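Local coordinates for protein putative nuclease YbcO (Escherichia coli K-12, PDB 3G27) that is predicted to act as a nuclease and binds a zinc ion through four cysteines, at residues A[15-20]-A[55-60]; A[29-34]-A[51-56]. All blocks are in the same frame, centred on the assembly; numbering follows the deposited sequence. Where two conformers were deposited one is given.

In the fold
From the N terminus the chain first runs through a loop that supplies Cys13 to the zinc ion and continues into 15-20. Strand 29-32 follows, then a connection that is partly unmodelled, strand 50-53, helix 55-61 and the long helix 70-90. Contact 2 (29-34 with 51-56) closes the inner loop as a two-stranded antiparallel sheet, and contact 1 (15-20 with 55-60) nests outside it, returning the zinc loop to the helix that follows the second strand. Both end on the same part of the chain and share Ser55 and Ala56. His58 packs on Val29 and Ala31, and Val15 on Thr51, joining loop, sheet and helix around one zinc ion.

Contact 1 (A[15-20]-A[55-60]); sequences VRIPGV and SACHDE. With ZN (zinc ion), chain B; CA (calcium ion), chain C.
Two partners hold SG of Cys57: the zinc ion, SG to zinc 2.4 Å, and a backbone N-H of the loop, Ile17 N to Cys57 SG 3.5 Å, a hydrogen bond with a fairly straight N-H...S angle of 157°. SG lies anti to its own carbonyl carbon (chi1 -78°), which brings it within reach of both. Val15 meets the same cysteine through its CB, 3.9 Å from Cys57 CB, with CG1 also against CB and SG. Farther along the helix, Ile17 and Glu60 cross at about a right angle, Ile17 CD1 resting 3.7 Å from Glu60 CG, while Val20 CG1 lies 3.9 Å from Glu60 CB. The carboxylate of Glu60 turns to other partners, among them Thr65 and Arg63. At the end of 15-20 the carbonyl of Val20 takes a hydrogen bond from a water, 2.7 Å from Val20 O, that also binds the calcium ion; Gly19 O and Cys21 O are direct calcium ligands. Cys13, Cys21 and Cys54 complete the zinc site. An N-H directed at a zinc-bound sulfur, probably a thiolate, would be expected to offset part of the negative charge on this sulfur.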
loop_
_atom_site.group_PDB
_atom_site.type_symbol
_atom_site.label_atom_id
_atom_site.label_comp_id
_atom_site.label_asym_id
_atom_site.label_seq_id
_atom_site.Cartn_x
_atom_site.Cartn_y
_atom_site.Cartn_z
ATOM N N VAL A 15 0.887 1.679 -11.235
ATOM C CA VAL A 15 -0.291 0.825 -10.954
ATOM C C VAL A 15 -0.300 -0.318 -11.970
ATOM O O VAL A 15 -0.378 -1.489 -11.611
ATOM C CB VAL A 15 -1.630 1.602 -11.059
ATOM C CG1 VAL A 15 -2.802 0.661 -10.883
ATOM C CG2 VAL A 15 -1.709 2.723 -10.054
ATOM N N ARG A 16 -0.240 0.043 -13.247
ATOM C CA ARG A 16 -0.075 -0.918 -14.338
ATOM C C ARG A 16 -1.059 -2.092 -14.333
ATOM O O ARG A 16 -0.640 -3.250 -14.416
ATOM C CB ARG A 16 1.360 -1.457 -14.337
ATOM C CG ARG A 16 2.407 -0.426 -13.900
ATOM C CD ARG A 16 3.794 -0.793 -14.405
ATOM N NE ARG A 16 4.869 -0.246 -13.581
ATOM C CZ ARG A 16 5.536 -0.953 -12.679
ATOM N NH1 ARG A 16 6.509 -0.390 -11.976
ATOM N NH2 ARG A 16 5.228 -2.232 -12.486
ATOM N N ILE A 17 -2.360 -1.801 -14.265
ATOM C CA ILE A 17 -3.368 -2.843 -14.392
ATOM C C ILE A 17 -3.305 -3.340 -15.837
ATOM O O ILE A 17 -3.430 -2.548 -16.793
ATOM C CB ILE A 17 -4.795 -2.352 -14.072
ATOM C CG1 ILE A 17 -4.879 -1.866 -12.627
ATOM C CG2 ILE A 17 -5.783 -3.485 -14.319
ATOM C CD1 ILE A 17 -6.119 -1.090 -12.277
ATOM N N PRO A 18 -3.095 -4.643 -16.022
ATOM C CA PRO A 18 -3.019 -5.108 -17.395
ATOM C C PRO A 18 -4.239 -4.740 -18.223
ATOM O O PRO A 18 -5.349 -4.792 -17.734
ATOM C CB PRO A 18 -2.910 -6.627 -17.240
ATOM C CG PRO A 18 -2.252 -6.809 -15.897
ATOM C CD PRO A 18 -2.818 -5.732 -15.057
ATOM N N GLY A 19 -4.010 -4.358 -19.477
ATOM C CA GLY A 19 -5.088 -4.016 -20.389
ATOM C C GLY A 19 -5.500 -2.584 -20.172
ATOM O O GLY A 19 -5.384 -1.741 -21.074
ATOM N N VAL A 20 -5.944 -2.315 -18.953
ATOM C CA VAL A 20 -6.382 -0.990 -18.545
ATOM C C VAL A 20 -5.290 0.096 -18.700
ATOM O O VAL A 20 -5.546 1.196 -19.213
ATOM C CB VAL A 20 -6.950 -1.030 -17.056
ATOM C CG1 VAL A 20 -7.220 0.357 -16.562
ATOM C CG2 VAL A 20 -8.179 -1.919 -16.948
ATOM N N SER A 55 -3.744 7.914 -16.817
ATOM C CA SER A 55 -5.115 8.372 -16.789
ATOM C C SER A 55 -6.119 7.227 -16.667
ATOM O O SER A 55 -7.117 7.330 -15.953
ATOM C CB SER A 55 -5.412 9.234 -18.022
ATOM O OG SER A 55 -5.079 8.588 -19.249
ATOM N N ALA A 56 -5.816 6.130 -17.346
ATOM C CA ALA A 56 -6.664 4.939 -17.373
ATOM C C ALA A 56 -6.679 4.214 -16.048
ATOM O O ALA A 56 -7.717 3.833 -15.528
ATOM C CB ALA A 56 -6.169 4.003 -18.462
ATOM N N CYS A 57 -5.500 3.989 -15.509
ATOM C CA CYS A 57 -5.400 3.309 -14.214
ATOM C C CYS A 57 -6.010 4.157 -13.112
ATOM O O CYS A 57 -6.655 3.656 -12.220
ATOM C CB CYS A 57 -3.936 2.978 -13.905
ATOM S SG CYS A 57 -3.329 1.547 -14.789
ATOM N N HIS A 58 -5.843 5.474 -13.199
ATOM C CA HIS A 58 -6.443 6.364 -12.238
ATOM C C HIS A 58 -7.967 6.205 -12.235
ATOM O O HIS A 58 -8.568 6.033 -11.193
ATOM C CB HIS A 58 -6.050 7.778 -12.615
ATOM C CG HIS A 58 -6.469 8.812 -11.639
ATOM N ND1 HIS A 58 -6.535 10.146 -11.973
ATOM C CD2 HIS A 58 -6.813 8.725 -10.330
ATOM C CE1 HIS A 58 -6.903 10.836 -10.901
ATOM N NE2 HIS A 58 -7.082 9.997 -9.897
ATOM N N ASP A 59 -8.601 6.258 -13.403
ATOM C CA ASP A 59 -10.059 6.113 -13.482
ATOM C C ASP A 59 -10.528 4.763 -12.943
ATOM O O ASP A 59 -11.530 4.684 -12.270
ATOM C CB ASP A 59 -10.532 6.315 -14.894
ATOM C CG ASP A 59 -10.358 7.755 -15.379
ATOM O OD1 ASP A 59 -10.200 8.646 -14.527
ATOM O OD2 ASP A 59 -10.405 8.010 -16.620
ATOM N N GLU A 60 -9.755 3.725 -13.182
ATOM C CA GLU A 60 -10.074 2.360 -12.699
ATOM C C GLU A 60 -9.897 2.202 -11.211
ATOM O O GLU A 60 -10.755 1.616 -10.551
ATOM C CB GLU A 60 -9.233 1.321 -13.411
ATOM C CG GLU A 60 -9.574 -0.167 -13.087
ATOM C CD GLU A 60 -10.871 -0.671 -13.705
ATOM O OE1 GLU A 60 -11.363 -0.091 -14.702
ATOM O OE2 GLU A 60 -11.403 -1.670 -13.182
HETATM ZN ZN ZN B . -1.496 2.652 -15.838
HETATM CA CA CA C . -4.125 -0.452 -22.659
HETATM O O HOH W 1 -5.374 1.640 -21.830
HETATM O O HOH W 2 -2.123 0.388 -23.611
HETATM O O HOH W 3 -2.380 -2.183 -21.748
#

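Contact 2 (A[29-34]-A[51-56]); sequences VLAHIR and TIACSA. With ZN (zinc ion), chain B.
Ala31 and Ala53 touch through their methyl groups, CB to CB 3.8 Å, on the sheet face that Val29 and Thr51 share, whereas Leu30 and Ile52 turn to the other face. Beside the alanines, the methyl of Thr51 reaches the end of the longer branch of Ile33: CG2 lies 4.0 Å from Ile33 CD1, the two side chains crossing obliquely. Thr51 CG2 sits between its backbone N and carbonyl carbon, with OG1 anti to N (chi1 -175°), which leaves the methyl close to the carbonyl oxygen of Ala31. Leu30 and Ile52 form a non-hydrogen-bonded pair; here Leu30 CD1 approaches the carbonyl of Thr51, 4.1 Å from Thr51 O, and does not meet the Ile52 side chain. Two hydrogen-bonded pairs flank it. Val29 and Ala53 exchange bonds of 2.8 Å (Val29 N to Ala53 O) and 2.9 Å (Ala53 N to Val29 O), and Ala31 and Thr51 do likewise, Ala31 N to Thr51 O being 2.7 Å. The alanine face is covered by His58 and Ile61 of helix 55-61. Past the sheet, Cys54 takes the N-cap position and binds zinc through SG at 2.3 Å. This zinc is a separate site, well away from His32. Two short antiparallel strands leading into a helix, with the predicted proton acceptor His32 on the first strand and its NE2 hydrogen-bonded to Asp47 OD1, are consistent with a beta-beta-alpha-metal (HNH-like) nuclease fold.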
loop_
_atom_site.group_PDB
_atom_site.type_symbol
_atom_site.label_atom_id
_atom_site.label_comp_id
_atom_site.label_asym_id
_atom_site.label_seq_id
_atom_site.Cartn_x
_atom_site.Cartn_y
_atom_site.Cartn_z
ATOM N N VAL A 29 -0.548 11.044 -13.233
ATOM C CA VAL A 29 -0.769 12.005 -12.151
ATOM C C VAL A 29 -0.553 11.330 -10.793
ATOM O O VAL A 29 -0.447 10.112 -10.709
ATOM C CB VAL A 29 -2.205 12.595 -12.215
ATOM C CG1 VAL A 29 -2.452 13.300 -13.574
ATOM C CG2 VAL A 29 -3.239 11.498 -11.983
ATOM N N LEU A 30 -0.516 12.128 -9.733
ATOM C CA LEU A 30 -0.531 11.598 -8.374
ATOM C C LEU A 30 -1.982 11.249 -7.994
ATOM O O LEU A 30 -2.784 12.130 -7.768
ATOM C CB LEU A 30 0.074 12.616 -7.391
ATOM C CG LEU A 30 0.385 12.048 -6.018
ATOM C CD1 LEU A 30 1.467 11.021 -6.150
ATOM C CD2 LEU A 30 0.802 13.128 -5.082
ATOM N N ALA A 31 -2.304 9.956 -7.958
ATOM C CA ALA A 31 -3.641 9.479 -7.710
ATOM C C ALA A 31 -3.727 9.043 -6.241
ATOM O O ALA A 31 -3.085 8.081 -5.839
ATOM C CB ALA A 31 -3.937 8.307 -8.630
ATOM N N HIS A 32 -4.532 9.751 -5.453
ATOM C CA HIS A 32 -4.710 9.435 -4.052
ATOM C C HIS A 32 -5.417 8.112 -3.831
ATOM O O HIS A 32 -6.373 7.783 -4.527
ATOM C CB HIS A 32 -5.504 10.541 -3.369
ATOM C CG HIS A 32 -4.736 11.805 -3.222
ATOM N ND1 HIS A 32 -4.719 12.780 -4.197
ATOM C CD2 HIS A 32 -3.928 12.245 -2.228
ATOM C CE1 HIS A 32 -3.937 13.771 -3.804
ATOM N NE2 HIS A 32 -3.442 13.471 -2.614
ATOM N N ILE A 33 -4.941 7.362 -2.846
ATOM C CA ILE A 33 -5.547 6.106 -2.477
ATOM C C ILE A 33 -6.648 6.428 -1.470
ATOM O O ILE A 33 -6.429 7.186 -0.531
ATOM C CB ILE A 33 -4.519 5.189 -1.812
ATOM C CG1 ILE A 33 -3.367 4.850 -2.775
ATOM C CG2 ILE A 33 -5.201 3.941 -1.225
ATOM C CD1 ILE A 33 -3.749 4.294 -4.063
ATOM N N ARG A 34 -7.810 5.817 -1.656
ATOM C CA ARG A 34 -9.025 6.145 -0.882
ATOM C C ARG A 34 -9.281 5.182 0.302
ATOM O O ARG A 34 -9.341 3.953 0.149
ATOM C CB ARG A 34 -10.230 6.197 -1.833
ATOM C CG ARG A 34 -9.841 6.713 -3.273
ATOM C CD ARG A 34 -11.010 7.380 -4.045
ATOM N NE ARG A 34 -10.542 8.593 -4.728
ATOM C CZ ARG A 34 -10.829 9.856 -4.381
ATOM N NH1 ARG A 34 -11.646 10.143 -3.352
ATOM N NH2 ARG A 34 -10.316 10.860 -5.100
ATOM N N THR A 51 -0.468 7.106 -5.417
ATOM C CA THR A 51 0.373 6.458 -6.423
ATOM C C THR A 51 0.412 7.275 -7.708
ATOM O O THR A 51 -0.528 7.986 -8.021
ATOM C CB THR A 51 -0.134 5.029 -6.748
ATOM O OG1 THR A 51 0.787 4.386 -7.643
ATOM C CG2 THR A 51 -1.568 5.043 -7.354
ATOM N N ILE A 52 1.530 7.166 -8.437
ATOM C CA ILE A 52 1.651 7.660 -9.808
ATOM C C ILE A 52 0.768 6.714 -10.608
ATOM O O ILE A 52 0.899 5.490 -10.496
ATOM C CB ILE A 52 3.117 7.550 -10.369
ATOM C CG1 ILE A 52 4.163 8.223 -9.442
ATOM C CG2 ILE A 52 3.218 8.166 -11.720
ATOM C CD1 ILE A 52 5.612 7.773 -9.714
ATOM N N ALA A 53 -0.133 7.268 -11.397
ATOM C CA ALA A 53 -1.048 6.461 -12.167
ATOM C C ALA A 53 -1.292 7.188 -13.470
ATOM O O ALA A 53 -1.445 8.400 -13.467
ATOM C CB ALA A 53 -2.366 6.276 -11.383
ATOM N N CYS A 54 -1.297 6.442 -14.575
ATOM C CA CYS A 54 -1.738 6.942 -15.880
ATOM C C CYS A 54 -3.225 7.183 -15.832
ATOM O O CYS A 54 -3.889 6.712 -14.924
ATOM C CB CYS A 54 -1.457 5.940 -16.989
ATOM S SG CYS A 54 -2.515 4.429 -16.965
ATOM N N SER A 55 -3.744 7.914 -16.817
ATOM C CA SER A 55 -5.115 8.372 -16.789
ATOM C C SER A 55 -6.119 7.227 -16.667
ATOM O O SER A 55 -7.117 7.330 -15.953
ATOM C CB SER A 55 -5.412 9.234 -18.022
ATOM O OG SER A 55 -5.079 8.588 -19.249
ATOM N N ALA A 56 -5.816 6.130 -17.346
ATOM C CA ALA A 56 -6.664 4.939 -17.373
ATOM C C ALA A 56 -6.679 4.214 -16.048
ATOM O O ALA A 56 -7.717 3.833 -15.528
ATOM C CB ALA A 56 -6.169 4.003 -18.462
HETATM ZN ZN ZN B . -1.496 2.652 -15.838
#